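PDB 6EU6: ammonium transporter from Kuenenia stuttgartiensis, which probably senses ammonium at the membrane and signals through a histidine kinase, as an Amt-family protein that assembles as a trimer. Local coordinates for residues V102-I110 / V169-F177. Sequence-based numbering, arbitrary orientation.
Sequences VFASTAATI and VVHSIGGWF
Val170 wedges its two methyls against helix 93-114 and, with Ile110, carries the largest share of the packing. Val170 CG1, anti to the backbone N (chi1 176°), lies 3.8 Å from Thr106 CG2 and also reaches the backbone N and CB of Ala107, while Val170 CG2 meets Phe103 CD2 at 4.0 Å, the two side chains crossing at about a right angle. Val170 CG1 also sits over one face of the His171 ring. One turn after Thr106, Ile110 brings CD1 up against the carbonyl oxygens of Val170 and His171, about equally far from each, and close to the imidazole, whereas Ile110 CG2 rests 3.7 Å from Gly174 O.

The backbones come nearest where Ala107 faces Gly174, their CA atoms 4.7 Å apart. The absence of a side chain at Gly174 makes this possible: a CB would run into Ala107 O and Ile110 CD1. Instead, Gly174 CA approaches Ala107 O at 3.6 Å in a CA-H...O contact.

Polar links are few. A water donates to both Ala107 O and Gly174 O, bridging the helices. Thr106 OG1 donates to Val102 O (2.8 Å), which also accepts from Thr106 N on the opposite face of the carbonyl plane; with OG1 held there (chi1 -51°), Thr106 CG2 lies anti to the backbone N and meets Val170 and His171 CE1. A serine in place of Thr106 would probably leave a gap beside Val170 CG1 and the imidazole. His171 ND1 is hydrogen-bonded to His326 of helix 322-340.

The segments run in the same general direction, crossing at -28° with axes 7.7 Å apart, a close glycine-mediated helix packing in the core of the Amt fold. The linked His171 and His326 are consistent with the twin-histidine pair of the pore in Amt-family transporters.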
loop_
_atom_site.group_PDB
_atom_site.type_symbol
_atom_site.label_atom_id
_atom_site.label_comp_id
_atom_site.label_asym_id
_atom_site.label_seq_id
_atom_site.Cartn_x
_atom_site.Cartn_y
_atom_site.Cartn_z
ATOM N N VAL A 102 -6.441 14.686 5.732
ATOM C CA VAL A 102 -5.481 14.159 4.784
ATOM C C VAL A 102 -5.524 14.955 3.443
ATOM O O VAL A 102 -4.527 15.032 2.739
ATOM C CB VAL A 102 -5.594 12.626 4.599
ATOM C CG1 VAL A 102 -5.299 11.930 5.933
ATOM C CG2 VAL A 102 -6.936 12.182 4.083
ATOM N N PHE A 103 -6.688 15.493 3.060
ATOM C CA PHE A 103 -6.705 16.513 1.973
ATOM C C PHE A 103 -5.753 17.687 2.239
ATOM O O PHE A 103 -4.966 18.085 1.390
ATOM C CB PHE A 103 -8.159 16.977 1.713
ATOM C CG PHE A 103 -8.914 16.113 0.751
ATOM C CD1 PHE A 103 -8.755 14.744 0.753
ATOM C CD2 PHE A 103 -9.831 16.665 -0.104
ATOM C CE1 PHE A 103 -9.443 13.944 -0.130
ATOM C CE2 PHE A 103 -10.477 15.873 -1.038
ATOM C CZ PHE A 103 -10.309 14.513 -1.029
ATOM N N ALA A 104 -5.793 18.231 3.454
ATOM C CA ALA A 104 -4.940 19.340 3.804
ATOM C C ALA A 104 -3.466 18.908 3.730
ATOM O O ALA A 104 -2.645 19.684 3.253
ATOM C CB ALA A 104 -5.243 19.903 5.209
ATOM N N SER A 105 -3.141 17.694 4.198
ATOM C CA SER A 105 -1.804 17.224 4.107
ATOM C C SER A 105 -1.312 17.102 2.665
ATOM O O SER A 105 -0.085 17.220 2.412
ATOM C CB SER A 105 -1.677 15.878 4.811
ATOM O OG SER A 105 -1.964 16.078 6.206
ATOM N N THR A 106 -2.212 16.706 1.793
ATOM C CA THR A 106 -1.929 16.661 0.322
ATOM C C THR A 106 -1.558 18.055 -0.216
ATOM O O THR A 106 -0.580 18.261 -0.889
ATOM C CB THR A 106 -3.098 16.064 -0.442
ATOM O OG1 THR A 106 -3.466 14.827 0.157
ATOM C CG2 THR A 106 -2.749 15.786 -1.851
ATOM N N ALA A 107 -2.390 19.009 0.096
ATOM C CA ALA A 107 -2.171 20.399 -0.361
ATOM C C ALA A 107 -0.830 20.901 0.115
ATOM O O ALA A 107 -0.072 21.480 -0.621
ATOM C CB ALA A 107 -3.295 21.282 0.161
ATOM N N ALA A 108 -0.480 20.556 1.334
ATOM C CA ALA A 108 0.717 21.149 1.888
ATOM C C ALA A 108 1.998 20.500 1.420
ATOM O O ALA A 108 3.056 21.142 1.369
ATOM C CB ALA A 108 0.607 21.031 3.407
ATOM N N THR A 109 1.945 19.198 1.110
ATOM C CA THR A 109 3.150 18.472 0.813
ATOM C C THR A 109 3.652 18.745 -0.603
ATOM O O THR A 109 4.844 18.490 -0.903
ATOM C CB THR A 109 3.007 16.965 1.080
ATOM O OG1 THR A 109 4.304 16.411 1.126
ATOM C CG2 THR A 109 2.263 16.251 -0.002
ATOM N N ILE A 110 2.773 19.250 -1.468
ATOM C CA ILE A 110 3.164 19.689 -2.799
ATOM C C ILE A 110 4.426 20.595 -2.745
ATOM O O ILE A 110 5.362 20.483 -3.560
ATOM C CB ILE A 110 1.997 20.452 -3.481
ATOM C CG1 ILE A 110 0.891 19.433 -3.775
ATOM C CG2 ILE A 110 2.438 21.112 -4.791
ATOM C CD1 ILE A 110 -0.522 19.964 -4.028
ATOM N N VAL A 169 -8.937 23.352 -5.032
ATOM C CA VAL A 169 -8.901 23.543 -3.578
ATOM C C VAL A 169 -7.636 22.890 -2.964
ATOM O O VAL A 169 -6.977 23.483 -2.099
ATOM C CB VAL A 169 -10.161 22.974 -2.952
ATOM C CG1 VAL A 169 -10.100 23.032 -1.395
ATOM C CG2 VAL A 169 -11.358 23.804 -3.380
ATOM N N VAL A 170 -7.290 21.696 -3.437
ATOM C CA VAL A 170 -6.068 21.025 -3.027
ATOM C C VAL A 170 -4.893 21.349 -3.964
ATOM O O VAL A 170 -3.860 21.857 -3.552
ATOM C CB VAL A 170 -6.320 19.511 -2.891
ATOM C CG1 VAL A 170 -5.012 18.759 -2.557
ATOM C CG2 VAL A 170 -7.321 19.274 -1.730
ATOM N N HIS A 171 -5.017 20.998 -5.238
ATOM C CA HIS A 171 -3.883 20.874 -6.075
ATOM C C HIS A 171 -3.401 22.230 -6.574
ATOM O O HIS A 171 -2.246 22.566 -6.447
ATOM C CB HIS A 171 -4.275 19.886 -7.180
ATOM C CG HIS A 171 -4.380 18.486 -6.640
ATOM N ND1 HIS A 171 -3.295 17.787 -6.167
ATOM C CD2 HIS A 171 -5.442 17.670 -6.499
ATOM C CE1 HIS A 171 -3.681 16.600 -5.759
ATOM N NE2 HIS A 171 -4.986 16.520 -5.907
ATOM N N SER A 172 -4.269 23.026 -7.187
ATOM C CA SER A 172 -3.800 24.383 -7.628
ATOM C C SER A 172 -3.367 25.235 -6.468
ATOM O O SER A 172 -2.295 25.897 -6.506
ATOM C CB SER A 172 -4.817 25.092 -8.509
ATOM O OG SER A 172 -4.957 24.359 -9.708
ATOM N N ILE A 173 -4.129 25.202 -5.393
ATOM C CA ILE A 173 -3.732 25.973 -4.219
ATOM C C ILE A 173 -2.345 25.605 -3.729
ATOM O O ILE A 173 -1.500 26.468 -3.491
ATOM C CB ILE A 173 -4.779 25.773 -3.101
ATOM C CG1 ILE A 173 -6.061 26.553 -3.474
ATOM C CG2 ILE A 173 -4.237 26.230 -1.737
ATOM C CD1 ILE A 173 -5.992 28.083 -3.256
ATOM N N GLY A 174 -2.100 24.309 -3.527
ATOM C CA GLY A 174 -0.775 23.869 -3.153
ATOM C C GLY A 174 0.288 24.161 -4.199
ATOM O O GLY A 174 1.409 24.523 -3.840
ATOM N N GLY A 175 -0.068 24.043 -5.491
ATOM C CA GLY A 175 0.884 24.217 -6.572
ATOM C C GLY A 175 1.325 25.709 -6.707
ATOM O O GLY A 175 2.491 25.969 -6.950
ATOM N N TRP A 176 0.396 26.658 -6.548
ATOM C CA TRP A 176 0.727 28.099 -6.618
ATOM C C TRP A 176 1.543 28.564 -5.402
ATOM O O TRP A 176 2.463 29.394 -5.520
ATOM C CB TRP A 176 -0.557 28.960 -6.789
ATOM C CG TRP A 176 -1.363 28.634 -8.002
ATOM C CD1 TRP A 176 -2.725 28.572 -8.073
ATOM C CD2 TRP A 176 -0.891 28.269 -9.306
ATOM N NE1 TRP A 176 -3.113 28.202 -9.314
ATOM C CE2 TRP A 176 -2.032 28.051 -10.110
ATOM C CE3 TRP A 176 0.368 28.193 -9.908
ATOM C CZ2 TRP A 176 -1.951 27.678 -11.427
ATOM C CZ3 TRP A 176 0.439 27.847 -11.236
ATOM C CH2 TRP A 176 -0.708 27.578 -11.968
ATOM N N PHE A 177 1.270 27.985 -4.237
ATOM C CA PHE A 177 2.112 28.206 -3.082
ATOM C C PHE A 177 3.518 27.688 -3.316
ATOM O O PHE A 177 4.497 28.388 -3.052
ATOM C CB PHE A 177 1.489 27.539 -1.863
ATOM C CG PHE A 177 2.165 27.891 -0.565
ATOM C CD1 PHE A 177 2.164 29.199 -0.081
ATOM C CD2 PHE A 177 2.832 26.905 0.181
ATOM C CE1 PHE A 177 2.822 29.524 1.117
ATOM C CE2 PHE A 177 3.443 27.223 1.384
ATOM C CZ PHE A 177 3.462 28.549 1.840
HETATM O O HOH W 1 2.175 23.429 -1.255
#